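Local coordinates for C381 turret protein (Sulfolobus turreted icosahedral virus, PDB 4IND) that helps build the turret of an archaeal virus capsid, five copies assembling into a projection built from three jelly-roll domains per chain, at residues A[154-164]-A[252-260]. Numbering follows the deposited sequence.
Sequences RINIPKIIHTS and PFTFGLEVE. With 2HP (dihydrogenphosphate ion), chain Y.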
ATOM      1  N   ARG A 154     -11.204   5.869  11.441  1.00 27.13           N
ATOM      2  CA  ARG A 154     -12.026   4.799  11.949  1.00 24.89           C
ATOM      3  C   ARG A 154     -13.365   5.384  12.315  1.00 25.80           C
ATOM      4  O   ARG A 154     -13.510   6.605  12.429  1.00 26.99           O
ATOM      5  CB  ARG A 154     -11.396   4.215  13.220  1.00 26.68           C
ATOM      6  CG  ARG A 154     -11.085   5.283  14.267  1.00 28.54           C
ATOM      7  CD  ARG A 154     -10.648   4.661  15.598  1.00 23.41           C
ATOM      8  NE  ARG A 154     -10.212   5.691  16.548  1.00 26.57           N
ATOM      9  CZ  ARG A 154      -9.688   5.422  17.742  1.00 33.20           C
ATOM     10  NH1 ARG A 154      -9.535   4.168  18.113  1.00 29.82           N
ATOM     11  NH2 ARG A 154      -9.328   6.395  18.562  1.00 27.65           N
ATOM     12  N   ILE A 155     -14.341   4.516  12.497  1.00 21.78           N
ATOM     13  CA  ILE A 155     -15.590   4.915  13.131  1.00 23.62           C
ATOM     14  C   ILE A 155     -15.298   4.974  14.625  1.00 27.56           C
ATOM     15  O   ILE A 155     -14.771   4.016  15.194  1.00 29.70           O
ATOM     16  CB  ILE A 155     -16.687   3.878  12.870  1.00 27.06           C
ATOM     17  CG1 ILE A 155     -17.060   3.875  11.378  1.00 32.32           C
ATOM     18  CG2 ILE A 155     -17.939   4.173  13.710  1.00 26.14           C
ATOM     19  CD1 ILE A 155     -18.020   2.750  11.019  1.00 31.41           C
ATOM     20  N   ASN A 156     -15.597   6.113  15.248  1.00 28.77           N
ATOM     21  CA  ASN A 156     -15.398   6.268  16.697  1.00 29.60           C
ATOM     22  C   ASN A 156     -16.552   7.100  17.288  1.00 27.36           C
ATOM     23  O   ASN A 156     -16.448   8.300  17.455  1.00 31.07           O
ATOM     24  CB  ASN A 156     -14.044   6.893  16.993  1.00 27.87           C
ATOM     25  CG  ASN A 156     -13.721   6.909  18.484  1.00 38.33           C
ATOM     26  OD1 ASN A 156     -14.485   6.378  19.287  1.00 32.38           O
ATOM     27  ND2 ASN A 156     -12.594   7.524  18.857  1.00 34.26           N
ATOM     28  N   ILE A 157     -17.661   6.433  17.573  1.00 25.47           N
ATOM     29  CA  ILE A 157     -18.827   7.085  18.188  1.00 27.68           C
ATOM     30  C   ILE A 157     -18.784   6.880  19.698  1.00 26.25           C
ATOM     31  O   ILE A 157     -18.629   5.752  20.152  1.00 25.19           O
ATOM     32  CB  ILE A 157     -20.113   6.470  17.653  1.00 25.40           C
ATOM     33  CG1 ILE A 157     -20.201   6.685  16.131  1.00 30.43           C
ATOM     34  CG2 ILE A 157     -21.351   7.071  18.342  1.00 24.95           C
ATOM     35  CD1 ILE A 157     -21.334   5.886  15.489  1.00 27.42           C
ATOM     36  N   PRO A 158     -18.913   7.978  20.477  1.00 29.94           N
ATOM     37  CA  PRO A 158     -18.818   7.886  21.943  1.00 32.47           C
ATOM     38  C   PRO A 158     -20.008   7.142  22.539  1.00 27.20           C
ATOM     39  O   PRO A 158     -20.931   6.785  21.800  1.00 30.71           O
ATOM     40  CB  PRO A 158     -18.774   9.350  22.395  1.00 34.20           C
ATOM     41  CG  PRO A 158     -19.387  10.129  21.268  1.00 36.95           C
ATOM     42  CD  PRO A 158     -19.040   9.372  20.013  1.00 29.41           C
ATOM     43  N   LYS A 159     -19.971   6.885  23.845  1.00 31.84           N
ATOM     44  CA  LYS A 159     -20.981   6.055  24.482  1.00 32.63           C
ATOM     45  C   LYS A 159     -22.263   6.870  24.666  1.00 32.67           C
ATOM     46  O   LYS A 159     -22.522   7.408  25.727  1.00 32.99           O
ATOM     47  CB  LYS A 159     -20.466   5.503  25.816  1.00 26.40           C
ATOM     48  CG  LYS A 159     -21.408   4.507  26.481  1.00 30.98           C
ATOM     49  CD  LYS A 159     -21.018   4.264  27.951  1.00 36.90           C
ATOM     50  CE  LYS A 159     -19.691   3.526  28.063  1.00 42.53           C
ATOM     51  NZ  LYS A 159     -19.396   3.125  29.467  1.00 39.43           N
ATOM     52  N   ILE A 160     -23.056   6.960  23.603  1.00 27.16           N
ATOM     53  CA  ILE A 160     -24.254   7.805  23.613  1.00 30.12           C
ATOM     54  C   ILE A 160     -25.466   7.142  22.949  1.00 29.45           C
ATOM     55  O   ILE A 160     -26.543   7.736  22.870  1.00 33.02           O
ATOM     56  CB  ILE A 160     -23.996   9.139  22.871  1.00 31.36           C
ATOM     57  CG1 ILE A 160     -23.571   8.843  21.437  1.00 36.01           C
ATOM     58  CG2 ILE A 160     -22.953   9.991  23.601  1.00 31.65           C
ATOM     59  CD1 ILE A 160     -23.543  10.095  20.533  1.00 35.84           C
ATOM     60  N   ILE A 161     -25.289   5.930  22.429  1.00 31.55           N
ATOM     61  CA  ILE A 161     -26.379   5.254  21.739  1.00 29.21           C
ATOM     62  C   ILE A 161     -27.221   4.513  22.751  1.00 29.27           C
ATOM     63  O   ILE A 161     -26.720   3.680  23.508  1.00 32.15           O
ATOM     64  CB  ILE A 161     -25.882   4.237  20.688  1.00 27.96           C
ATOM     65  CG1 ILE A 161     -24.874   4.866  19.731  1.00 28.12           C
ATOM     66  CG2 ILE A 161     -27.066   3.635  19.919  1.00 26.25           C
ATOM     67  CD1 ILE A 161     -24.096   3.833  18.897  1.00 20.75           C
ATOM     68  N   HIS A 162     -28.514   4.812  22.778  1.00 25.78           N
ATOM     69  CA  HIS A 162     -29.402   4.172  23.748  1.00 30.51           C
ATOM     70  C   HIS A 162     -30.222   3.052  23.141  1.00 35.20           C
ATOM     71  O   HIS A 162     -30.840   3.223  22.082  1.00 31.73           O
ATOM     72  CB  HIS A 162     -30.383   5.194  24.363  1.00 29.88           C
ATOM     73  CG  HIS A 162     -29.714   6.266  25.149  1.00 43.85           C
ATOM     74  ND1 HIS A 162     -29.421   6.129  26.490  1.00 50.52           N
ATOM     75  CD2 HIS A 162     -29.267   7.493  24.794  1.00 36.01           C
ATOM     76  CE1 HIS A 162     -28.832   7.226  26.925  1.00 45.31           C
ATOM     77  NE2 HIS A 162     -28.730   8.073  25.915  1.00 41.79           N
ATOM     78  N   THR A 163     -30.286   1.926  23.852  1.00 29.33           N
ATOM     79  CA  THR A 163     -31.140   0.831  23.417  1.00 35.67           C
ATOM     80  C   THR A 163     -31.874   0.256  24.591  1.00 40.93           C
ATOM     81  O   THR A 163     -31.391   0.282  25.733  1.00 42.62           O
ATOM     82  CB  THR A 163     -30.357  -0.294  22.671  1.00 35.71           C
ATOM     83  OG1 THR A 163     -31.278  -1.324  22.290  1.00 35.53           O
ATOM     84  CG2 THR A 163     -29.253  -0.903  23.583  1.00 32.05           C
ATOM     85  N   SER A 164     -33.062  -0.261  24.336  1.00 38.60           N
ATOM     86  CA  SER A 164     -33.769  -0.948  25.383  1.00 42.98           C
ATOM     87  C   SER A 164     -34.056  -2.395  24.982  1.00 43.43           C
ATOM     88  O   SER A 164     -34.938  -3.037  25.548  1.00 47.04           O
ATOM     89  CB  SER A 164     -35.051  -0.195  25.745  1.00 45.73           C
ATOM     90  OG  SER A 164     -35.844  -0.008  24.593  1.00 56.15           O
ATOM     91  N   PRO A 252     -31.973  -1.226  30.185  1.00 35.22           N
ATOM     92  CA  PRO A 252     -31.471  -0.274  29.177  1.00 36.21           C
ATOM     93  C   PRO A 252     -29.943  -0.243  29.126  1.00 42.79           C
ATOM     94  O   PRO A 252     -29.284  -0.309  30.178  1.00 35.01           O
ATOM     95  CB  PRO A 252     -32.011   1.075  29.662  1.00 40.10           C
ATOM     96  CG  PRO A 252     -32.368   0.867  31.100  1.00 40.81           C
ATOM     97  CD  PRO A 252     -32.781  -0.573  31.227  1.00 38.79           C
ATOM     98  N   PHE A 253     -29.398  -0.175  27.916  1.00 32.83           N
ATOM     99  CA  PHE A 253     -27.968  -0.008  27.689  1.00 30.79           C
ATOM    100  C   PHE A 253     -27.711   1.337  27.032  1.00 35.38           C
ATOM    101  O   PHE A 253     -28.566   1.877  26.301  1.00 34.96           O
ATOM    102  CB  PHE A 253     -27.420  -1.108  26.745  1.00 27.03           C
ATOM    103  CG  PHE A 253     -27.059  -2.403  27.441  1.00 27.60           C
ATOM    104  CD1 PHE A 253     -25.729  -2.797  27.550  1.00 30.60           C
ATOM    105  CD2 PHE A 253     -28.039  -3.240  27.938  1.00 34.95           C
ATOM    106  CE1 PHE A 253     -25.388  -4.005  28.168  1.00 32.57           C
ATOM    107  CE2 PHE A 253     -27.705  -4.442  28.561  1.00 37.21           C
ATOM    108  CZ  PHE A 253     -26.377  -4.820  28.673  1.00 31.75           C
ATOM    109  N   THR A 254     -26.525   1.877  27.284  1.00 34.27           N
ATOM    110  CA  THR A 254     -25.988   2.974  26.489  1.00 33.69           C
ATOM    111  C   THR A 254     -24.636   2.496  25.995  1.00 30.38           C
ATOM    112  O   THR A 254     -23.873   1.925  26.761  1.00 33.90           O
ATOM    113  CB  THR A 254     -25.797   4.234  27.324  1.00 37.17           C
ATOM    114  OG1 THR A 254     -27.034   4.583  27.949  1.00 41.16           O
ATOM    115  CG2 THR A 254     -25.345   5.392  26.438  1.00 34.77           C
ATOM    116  N   PHE A 255     -24.337   2.682  24.710  1.00 26.01           N
ATOM    117  CA  PHE A 255     -23.085   2.149  24.198  1.00 22.36           C
ATOM    118  C   PHE A 255     -22.488   3.032  23.109  1.00 30.66           C
ATOM    119  O   PHE A 255     -23.170   3.888  22.527  1.00 28.54           O
ATOM    120  CB  PHE A 255     -23.271   0.700  23.718  1.00 26.56           C
ATOM    121  CG  PHE A 255     -24.152   0.569  22.495  1.00 34.35           C
ATOM    122  CD1 PHE A 255     -23.600   0.509  21.226  1.00 25.20           C
ATOM    123  CD2 PHE A 255     -25.533   0.494  22.629  1.00 28.06           C
ATOM    124  CE1 PHE A 255     -24.421   0.383  20.095  1.00 30.68           C
ATOM    125  CE2 PHE A 255     -26.359   0.369  21.520  1.00 29.19           C
ATOM    126  CZ  PHE A 255     -25.802   0.320  20.245  1.00 27.83           C
ATOM    127  N   GLY A 256     -21.208   2.814  22.850  1.00 28.17           N
ATOM    128  CA  GLY A 256     -20.484   3.514  21.819  1.00 28.34           C
ATOM    129  C   GLY A 256     -20.124   2.505  20.750  1.00 28.10           C
ATOM    130  O   GLY A 256     -20.428   1.318  20.882  1.00 28.30           O
ATOM    131  N   LEU A 257     -19.502   2.972  19.669  1.00 24.70           N
ATOM    132  CA  LEU A 257     -19.126   2.075  18.586  1.00 26.78           C
ATOM    133  C   LEU A 257     -17.846   2.544  17.952  1.00 28.28           C
ATOM    134  O   LEU A 257     -17.744   3.677  17.477  1.00 25.62           O
ATOM    135  CB  LEU A 257     -20.227   2.027  17.520  1.00 29.81           C
ATOM    136  CG  LEU A 257     -19.861   1.208  16.272  1.00 25.03           C
ATOM    137  CD1 LEU A 257     -19.734  -0.257  16.628  1.00 24.01           C
ATOM    138  CD2 LEU A 257     -20.930   1.409  15.166  1.00 29.32           C
ATOM    139  N   GLU A 258     -16.880   1.645  17.918  1.00 27.86           N
ATOM    140  CA  GLU A 258     -15.582   1.931  17.334  1.00 26.63           C
ATOM    141  C   GLU A 258     -15.315   0.784  16.365  1.00 25.94           C
ATOM    142  O   GLU A 258     -15.362  -0.396  16.737  1.00 35.73           O
ATOM    143  CB  GLU A 258     -14.566   2.026  18.491  1.00 41.82           C
ATOM    144  CG  GLU A 258     -13.110   2.307  18.158  1.00 53.60           C
ATOM    145  CD  GLU A 258     -12.267   2.412  19.441  1.00 58.93           C
ATOM    146  OE1 GLU A 258     -12.577   3.304  20.265  1.00 45.55           O
ATOM    147  OE2 GLU A 258     -11.322   1.592  19.636  1.00 61.07           O
ATOM    148  N   VAL A 259     -15.089   1.121  15.097  1.00 24.07           N
ATOM    149  CA  VAL A 259     -14.734   0.125  14.082  1.00 25.46           C
ATOM    150  C   VAL A 259     -13.461   0.588  13.416  1.00 28.00           C
ATOM    151  O   VAL A 259     -13.417   1.686  12.870  1.00 30.37           O
ATOM    152  CB  VAL A 259     -15.834   0.014  13.002  1.00 25.83           C
ATOM    153  CG1 VAL A 259     -15.514  -1.128  12.031  1.00 25.46           C
ATOM    154  CG2 VAL A 259     -17.195  -0.182  13.649  1.00 25.18           C
ATOM    155  N   GLU A 260     -12.424  -0.239  13.454  1.00 27.63           N
ATOM    156  CA  GLU A 260     -11.103   0.189  13.018  1.00 25.25           C
ATOM    157  C   GLU A 260     -10.333  -0.969  12.418  1.00 24.59           C
ATOM    158  O   GLU A 260     -10.452  -2.116  12.878  1.00 29.65           O
ATOM    159  CB  GLU A 260     -10.330   0.764  14.213  1.00 28.94           C
ATOM    160  CG  GLU A 260     -10.276  -0.204  15.369  1.00 30.19           C
ATOM    161  CD  GLU A 260     -10.238   0.477  16.729  1.00 34.90           C
ATOM    162  OE1 GLU A 260      -9.966   1.696  16.803  1.00 41.64           O
ATOM    163  OE2 GLU A 260     -10.482  -0.216  17.736  1.00 35.36           O
TER
HETATM  164  P   2HP Y 402      -8.893   3.596  21.950  1.00 47.28           P
HETATM  165  O1  2HP Y 402      -8.071   2.618  22.842  1.00 54.11           O
HETATM  166  O2  2HP Y 402      -8.261   3.761  20.603  1.00 41.75           O
HETATM  167  O3  2HP Y 402      -8.844   4.982  22.492  1.00 51.98           O
HETATM  168  O4  2HP Y 402     -10.349   3.065  21.828  1.00 74.13           O
HETATM  169  O   HOH W   1     -30.888   3.357  27.254  1.00 40.05           O
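Arg154 and Glu260 run side by side, and Arg154 NH1 donates to Glu260 OE1 at 2.8 Å, the carboxylate oxygen lying at the guanidinium edge, in its plane. A second bond from Arg154 NH1, nearly straight at 172°, goes to O2 of the dihydrogenphosphate ion, while Glu258 OE2 makes a longer salt bridge to the same nitrogen (3.5 Å) and Glu258 OE1 lies 2.7 Å from O4 of the ion. Glu125 and Asp238 of a neighbouring subunit bind the rest of the guanidinium, linking this site to the contact between two subunits; Lys181 also holds the phosphate. The two segments are adjacent strands, first and fourth in chain order, of a four-stranded antiparallel sheet in the middle jelly-roll domain, 155-163 being one of its two outer strands within the chain. An inverse gamma turn centred on Lys159 and a classic beta bulge, with Ile160 and Ile161 both facing Phe255, together shift the register by two. At the bulge, Ile161 CB sits over the centre of the Phe255 ring, 4.0 Å from the centroid, and Thr163 CG2 meets the ring edge. Phe255 CG lies between its backbone N and carbonyl carbon (chi1 68°), which turns the ring so that one face lies against Ile161. On the sheet face carrying His162 and Thr254, Thr254 CG2 makes a CH-pi contact with the His162 ring, towards its rim, and a water links His162 ND1 to Phe253 O.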